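Local coordinates for hypothetical protein PA3967 (Pseudomonas aeruginosa, PDB 1TU9) that binds heme b as a globin and probably binds oxygen, although its physiological role is not established, at residues A[28-31]-A[36-39]; A[89-94]-A[127-132]. One frame throughout, in Å; residues are numbered along the deposited sequence.

Interaction 1 of 2, residues A[28-31]-A[36-39]. With HEM (protoporphyrin IX containing Fe), chain B.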
# COMPACT_ATOMS: atom_id res chain seq x y z
N ARG A 28 -9.21 -8.43 -0.33
CA ARG A 28 -9.80 -9.49 0.47
C ARG A 28 -9.04 -9.62 1.79
O ARG A 28 -9.63 -9.71 2.86
CB ARG A 28 -9.82 -10.81 -0.30
CG ARG A 28 -10.38 -11.97 0.50
CD ARG A 28 -10.65 -13.20 -0.32
NE ARG A 28 -9.53 -13.60 -1.17
CZ ARG A 28 -8.51 -14.36 -0.78
NH1 ARG A 28 -8.42 -14.78 0.46
NH2 ARG A 28 -7.58 -14.70 -1.65
N HIS A 29 -7.71 -9.64 1.71
CA HIS A 29 -6.92 -9.79 2.93
C HIS A 29 -7.05 -8.56 3.85
O HIS A 29 -7.15 -8.68 5.06
CB HIS A 29 -5.44 -9.97 2.61
CG HIS A 29 -5.14 -11.14 1.74
ND1 HIS A 29 -5.74 -12.37 1.89
CD2 HIS A 29 -4.26 -11.28 0.73
CE1 HIS A 29 -5.24 -13.21 1.00
NE2 HIS A 29 -4.35 -12.57 0.28
N PHE A 30 -7.02 -7.38 3.24
CA PHE A 30 -7.06 -6.13 3.99
C PHE A 30 -8.41 -5.98 4.72
O PHE A 30 -8.45 -5.71 5.92
CB PHE A 30 -6.81 -4.98 3.01
CG PHE A 30 -6.63 -3.61 3.65
CD1 PHE A 30 -5.99 -3.44 4.87
CD2 PHE A 30 -7.03 -2.49 2.96
CE1 PHE A 30 -5.81 -2.15 5.41
CE2 PHE A 30 -6.84 -1.22 3.48
CZ PHE A 30 -6.22 -1.06 4.70
N LEU A 31 -9.50 -6.19 4.00
CA LEU A 31 -10.83 -6.13 4.61
C LEU A 31 -10.99 -7.16 5.72
O LEU A 31 -11.59 -6.88 6.75
CB LEU A 31 -11.92 -6.34 3.56
CG LEU A 31 -12.06 -5.26 2.51
CD1 LEU A 31 -12.89 -5.73 1.32
CD2 LEU A 31 -12.67 -4.08 3.15
N GLN A 36 -12.59 -2.49 11.43
CA GLN A 36 -12.35 -1.08 11.14
C GLN A 36 -12.11 -0.83 9.66
O GLN A 36 -12.53 0.20 9.13
CB GLN A 36 -11.16 -0.55 11.92
CG GLN A 36 -11.36 -0.50 13.43
CD GLN A 36 -10.14 0.04 14.15
OE1 GLN A 36 -9.66 1.13 13.84
NE2 GLN A 36 -9.63 -0.73 15.10
N ILE A 37 -11.44 -1.76 9.00
CA ILE A 37 -11.17 -1.63 7.58
C ILE A 37 -12.46 -1.82 6.79
O ILE A 37 -12.75 -1.06 5.89
CB ILE A 37 -10.10 -2.64 7.10
CG1 ILE A 37 -8.83 -2.55 7.93
CG2 ILE A 37 -9.78 -2.42 5.63
CD1 ILE A 37 -8.22 -1.21 8.00
N ARG A 38 -13.21 -2.85 7.14
CA ARG A 38 -14.50 -3.07 6.49
C ARG A 38 -15.42 -1.86 6.63
O ARG A 38 -16.08 -1.47 5.67
CB ARG A 38 -15.18 -4.30 7.07
CG ARG A 38 -14.42 -5.54 6.75
CD ARG A 38 -15.08 -6.84 7.14
NE ARG A 38 -15.22 -7.05 8.58
CZ ARG A 38 -14.32 -7.62 9.37
NH1 ARG A 38 -13.13 -7.98 8.93
NH2 ARG A 38 -14.61 -7.81 10.65
N ALA A 39 -15.45 -1.24 7.80
CA ALA A 39 -16.30 -0.05 8.00
C ALA A 39 -15.87 1.11 7.13
O ALA A 39 -16.70 1.83 6.58
CB ALA A 39 -16.30 0.35 9.48
CHA HEM B . -8.62 6.49 -0.60
CHB HEM B . -3.92 5.13 -1.28
CHC HEM B . -3.84 3.48 3.17
CHD HEM B . -8.62 3.95 3.55
C1A HEM B . -7.33 6.33 -1.12
C2A HEM B . -6.84 6.86 -2.38
C3A HEM B . -5.58 6.48 -2.58
C4A HEM B . -5.16 5.69 -1.44
CMA HEM B . -4.70 6.84 -3.80
CAA HEM B . -7.67 7.73 -3.34
CBA HEM B . -7.13 9.17 -3.29
CGA HEM B . -6.86 9.67 -1.88
O1A HEM B . -7.84 9.86 -1.12
O2A HEM B . -5.68 9.90 -1.51
C1B HEM B . -3.44 4.58 -0.12
C2B HEM B . -2.10 4.09 0.17
C3B HEM B . -2.08 3.64 1.42
C4B HEM B . -3.44 3.83 1.93
CMB HEM B . -0.92 4.09 -0.83
CAB HEM B . -0.89 3.00 2.18
CBB HEM B . 0.36 3.47 2.09
C1C HEM B . -5.14 3.40 3.61
C2C HEM B . -5.52 2.71 4.80
C3C HEM B . -6.84 2.80 4.91
C4C HEM B . -7.33 3.57 3.79
CMC HEM B . -4.53 2.02 5.73
CAC HEM B . -7.65 2.21 6.06
CBC HEM B . -8.89 1.76 5.90
C1D HEM B . -9.08 4.69 2.50
C2D HEM B . -10.45 5.05 2.33
C3D HEM B . -10.49 5.84 1.05
C4D HEM B . -9.13 5.88 0.55
CMD HEM B . -11.62 4.70 3.25
CAD HEM B . -11.78 6.40 0.44
CBD HEM B . -12.57 5.24 -0.20
CGD HEM B . -13.91 5.72 -0.73
O1D HEM B . -14.80 6.04 0.11
O2D HEM B . -14.11 5.78 -1.97
NA HEM B . -6.27 5.63 -0.59
NB HEM B . -4.24 4.41 0.99
NC HEM B . -6.25 3.92 2.99
ND HEM B . -8.33 5.19 1.45
FE HEM B . -6.34 4.89 1.17
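Ile37 packs against two residues of helix 22-32, Phe30 under its methyl CG2 and Leu31 alongside, and so joins that helix to the short helix 35-40. Ile37 CG2 is 3.7 Å from the Phe30 ring centroid and only 4° off the ring normal, a centred CH-pi contact. The other branch of Ile37 reaches past the rim, where its CD1 meets Phe30 CE1 at 3.7 Å. A beta-branched residue suits this place because one methyl can cover the ring while the longer arm runs on to the heme. With CG anti to the backbone N (chi1 -172°), the Phe30 ring offers its face to CG2; the two side chains cross at about a right angle. Leu31 CD2 packs on Ile37 CG2 at 4.2 Å, and leucine suits the site because its branched end fills the place between Ile37 and the Arg38 backbone.

The polar contact is a single hydrogen bond at the more exposed side, from Arg38 NH1 to the backbone Leu31 O at 2.9 Å. It is bent, with an N-H...O angle of 143°, and the oxygen lies somewhat out of the guanidinium plane. The Arg38 chain bends at chi3, which brings NH1 back to the carbonyl while its CG lies against the same oxygen, Leu31 O. Arginine fits here because its methylenes pack against the neighbour and its charged end can stay near solvent.

Both Phe30 and Ile37 also touch the cofactor: Phe30 CZ approaches HEM CMC at 3.7 Å, and Ile37 CD1 is equally far from HEM CBC. Phe30 also meets the rings of Phe26 and Trp94, the latter edge-to-face. A phenylalanine near the end of one helix, packed against the next short helix and the heme rim, is consistent with the B-C corner and distal heme pocket of the globin fold.

Interaction 2 of 2, residues A[89-94]-A[127-132]. With HEM (protoporphyrin IX containing Fe), chain B; PPI (propanoic acid), chain C.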
# COMPACT_ATOMS: atom_id res chain seq x y z
N GLU A 89 -2.34 2.90 13.18
CA GLU A 89 -2.27 1.46 13.37
C GLU A 89 -2.76 0.68 12.14
O GLU A 89 -2.34 -0.46 11.90
CB GLU A 89 -3.08 1.03 14.60
CG GLU A 89 -2.39 1.25 15.94
CD GLU A 89 -3.24 0.80 17.12
OE1 GLU A 89 -3.88 -0.28 17.03
OE2 GLU A 89 -3.27 1.50 18.16
N LEU A 90 -3.64 1.27 11.35
CA LEU A 90 -4.23 0.56 10.22
C LEU A 90 -3.23 0.31 9.10
O LEU A 90 -3.43 -0.60 8.30
CB LEU A 90 -5.48 1.29 9.71
CG LEU A 90 -6.59 1.43 10.77
CD1 LEU A 90 -7.80 2.10 10.16
CD2 LEU A 90 -6.98 0.08 11.40
N TYR A 91 -2.16 1.09 9.03
CA TYR A 91 -1.16 0.89 7.98
C TYR A 91 -0.39 -0.41 8.16
O TYR A 91 0.09 -0.99 7.18
CB TYR A 91 -0.20 2.09 7.88
CG TYR A 91 -0.90 3.31 7.42
CD1 TYR A 91 -1.50 4.17 8.34
CD2 TYR A 91 -1.04 3.60 6.08
CE1 TYR A 91 -2.19 5.28 7.93
CE2 TYR A 91 -1.73 4.71 5.65
CZ TYR A 91 -2.32 5.55 6.58
OH TYR A 91 -3.02 6.65 6.15
N ASP A 92 -0.27 -0.90 9.38
CA ASP A 92 0.39 -2.18 9.60
C ASP A 92 -0.45 -3.29 8.97
O ASP A 92 0.09 -4.25 8.41
CB ASP A 92 0.60 -2.44 11.09
CG ASP A 92 1.36 -1.32 11.79
OD1 ASP A 92 2.05 -0.52 11.13
OD2 ASP A 92 1.32 -1.17 13.03
N LEU A 93 -1.77 -3.17 9.07
CA LEU A 93 -2.67 -4.13 8.44
C LEU A 93 -2.63 -4.04 6.92
O LEU A 93 -2.69 -5.06 6.23
CB LEU A 93 -4.10 -3.93 8.95
CG LEU A 93 -4.31 -4.07 10.46
CD1 LEU A 93 -5.76 -3.77 10.79
CD2 LEU A 93 -3.90 -5.44 10.95
N TRP A 94 -2.52 -2.82 6.40
CA TRP A 94 -2.36 -2.60 4.97
C TRP A 94 -1.10 -3.30 4.46
O TRP A 94 -1.12 -4.03 3.47
CB TRP A 94 -2.30 -1.09 4.72
CG TRP A 94 -2.23 -0.66 3.28
CD1 TRP A 94 -3.27 -0.30 2.48
CD2 TRP A 94 -1.05 -0.51 2.47
NE1 TRP A 94 -2.81 0.04 1.22
CE2 TRP A 94 -1.45 -0.10 1.19
CE3 TRP A 94 0.32 -0.71 2.69
CZ2 TRP A 94 -0.55 0.14 0.15
CZ3 TRP A 94 1.21 -0.47 1.66
CH2 TRP A 94 0.78 -0.05 0.41
N VAL A 127 5.70 8.86 6.22
CA VAL A 127 5.30 10.22 5.86
C VAL A 127 3.79 10.38 6.06
O VAL A 127 3.32 11.33 6.70
CB VAL A 127 5.70 10.57 4.42
CG1 VAL A 127 5.18 11.95 4.03
CG2 VAL A 127 7.23 10.51 4.24
N ILE A 128 3.02 9.43 5.54
CA ILE A 128 1.56 9.52 5.63
C ILE A 128 1.12 9.57 7.09
O ILE A 128 0.33 10.45 7.47
CB ILE A 128 0.91 8.35 4.88
CG1 ILE A 128 1.20 8.48 3.39
CG2 ILE A 128 -0.61 8.34 5.13
CD1 ILE A 128 0.88 7.24 2.60
N LYS A 129 1.63 8.66 7.91
CA LYS A 129 1.28 8.58 9.33
C LYS A 129 1.60 9.87 10.06
O LYS A 129 0.87 10.26 10.99
CB LYS A 129 2.06 7.47 10.04
CG LYS A 129 1.60 6.07 9.76
CD LYS A 129 2.47 5.11 10.56
CE LYS A 129 2.07 3.67 10.40
NZ LYS A 129 3.02 2.78 11.12
N SER A 130 2.68 10.53 9.65
CA SER A 130 3.16 11.71 10.35
C SER A 130 2.17 12.85 10.27
O SER A 130 2.19 13.76 11.12
CB SER A 130 4.54 12.14 9.84
OG SER A 130 4.49 12.76 8.59
N TYR A 131 1.30 12.81 9.26
CA TYR A 131 0.29 13.85 9.07
C TYR A 131 -1.05 13.54 9.75
O TYR A 131 -1.94 14.37 9.73
CB TYR A 131 0.08 14.10 7.57
CG TYR A 131 1.23 14.87 6.98
CD1 TYR A 131 2.21 14.26 6.23
CD2 TYR A 131 1.38 16.24 7.25
CE1 TYR A 131 3.29 14.97 5.71
CE2 TYR A 131 2.46 16.96 6.75
CZ TYR A 131 3.40 16.32 5.98
OH TYR A 131 4.48 17.02 5.47
N TYR A 132 -1.18 12.40 10.40
CA TYR A 132 -2.49 12.00 10.91
C TYR A 132 -3.15 13.07 11.81
O TYR A 132 -4.31 13.43 11.63
CB TYR A 132 -2.41 10.67 11.65
CG TYR A 132 -3.74 10.33 12.27
CD1 TYR A 132 -4.81 9.92 11.48
CD2 TYR A 132 -3.95 10.48 13.63
CE1 TYR A 132 -6.05 9.62 12.04
CE2 TYR A 132 -5.19 10.21 14.19
CZ TYR A 132 -6.23 9.79 13.40
OH TYR A 132 -7.46 9.54 13.95
CHA HEM B . -8.62 6.49 -0.60
CHB HEM B . -3.92 5.13 -1.28
CHC HEM B . -3.84 3.48 3.17
CHD HEM B . -8.62 3.95 3.55
C1A HEM B . -7.33 6.33 -1.12
C2A HEM B . -6.84 6.86 -2.38
C3A HEM B . -5.58 6.48 -2.58
C4A HEM B . -5.16 5.69 -1.44
CMA HEM B . -4.70 6.84 -3.80
CAA HEM B . -7.67 7.73 -3.34
CBA HEM B . -7.13 9.17 -3.29
CGA HEM B . -6.86 9.67 -1.88
O1A HEM B . -7.84 9.86 -1.12
O2A HEM B . -5.68 9.90 -1.51
C1B HEM B . -3.44 4.58 -0.12
C2B HEM B . -2.10 4.09 0.17
C3B HEM B . -2.08 3.64 1.42
C4B HEM B . -3.44 3.83 1.93
CMB HEM B . -0.92 4.09 -0.83
CAB HEM B . -0.89 3.00 2.18
CBB HEM B . 0.36 3.47 2.09
C1C HEM B . -5.14 3.40 3.61
C2C HEM B . -5.52 2.71 4.80
C3C HEM B . -6.84 2.80 4.91
C4C HEM B . -7.33 3.57 3.79
CMC HEM B . -4.53 2.02 5.73
CAC HEM B . -7.65 2.21 6.06
CBC HEM B . -8.89 1.76 5.90
C1D HEM B . -9.08 4.69 2.50
C2D HEM B . -10.45 5.05 2.33
C3D HEM B . -10.49 5.84 1.05
C4D HEM B . -9.13 5.88 0.55
CMD HEM B . -11.62 4.70 3.25
CAD HEM B . -11.78 6.40 0.44
CBD HEM B . -12.57 5.24 -0.20
CGD HEM B . -13.91 5.72 -0.73
O1D HEM B . -14.80 6.04 0.11
O2D HEM B . -14.11 5.78 -1.97
NA HEM B . -6.27 5.63 -0.59
NB HEM B . -4.24 4.41 0.99
NC HEM B . -6.25 3.92 2.99
ND HEM B . -8.33 5.19 1.45
FE HEM B . -6.34 4.89 1.17
C1 PPI C . -6.89 2.38 0.01
C2 PPI C . -5.82 1.68 0.76
C3 PPI C . -5.91 0.26 0.38
O1 PPI C . -7.09 3.54 0.13
O2 PPI C . -7.68 1.68 -0.83
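Tyr91 meets Ile128 and Lys129 between the start of helix 90-105 and the end of helix 111-130. Its hydroxyl oxygen OH presses on the methyl Ile128 CG2 at 3.1 Å, and the two side chains cross at about a right angle. Lys129 slides past in the opposite direction, its CE lying 3.7 Å from Tyr91 CB. Extended beyond CG (chi2 -179°), the lysine lays its methylenes along the tyrosine before its amine emerges beside Asp92. There the charged ends form a salt bridge whose hydrogen bond is weak, Lys129 NZ to Asp92 OD1 at 3.4 Å.

The heme touches the same tyrosine directly. A flat aromatic ring suits this place because one face can cover HEM CMC while Tyr91 CE2 comes within 3.5 Å of HEM CHC. The branched Ile128 meets the tyrosine with CG2 and the heme vinyl atom CBB with CD1. Trp94 lays its broad indole face over HEM CAB and brings NE1 to 3.2 Å from PPI C3 at the ring edge, bordering both ligands. PPI O1 binds the heme iron at 1.9 Å.

Tyr91 also packs on His79, the axial iron ligand, and on Ile125; Ile128 rests on Leu75 of helix 70-78. This joining of the last two long helices around the heme edge is characteristic of the G and H helices in the globin heme pocket.

How the interactions relate
Interactions 1 and 2 follow one another along the chain, with centres about 15 Å apart, and share the heme methyl CMC. Their direct seam is apolar: Phe30 CE1 of interaction 1 packs on Trp94 CA of interaction 2 at 3.5 Å, and Ile37 CD1 on Leu90 CD2 at 3.8 Å. Helix 90-105 thus serves both contacts, facing 28-31 and 36-39 with one part of its surface and 127-132 with another. Around the iron the two divide the work: Phe30 and Trp94 lie on the side of the bound acid, and Tyr91 on the side of the axial His79, with about 3 Å between the Tyr91 and His79 side chains.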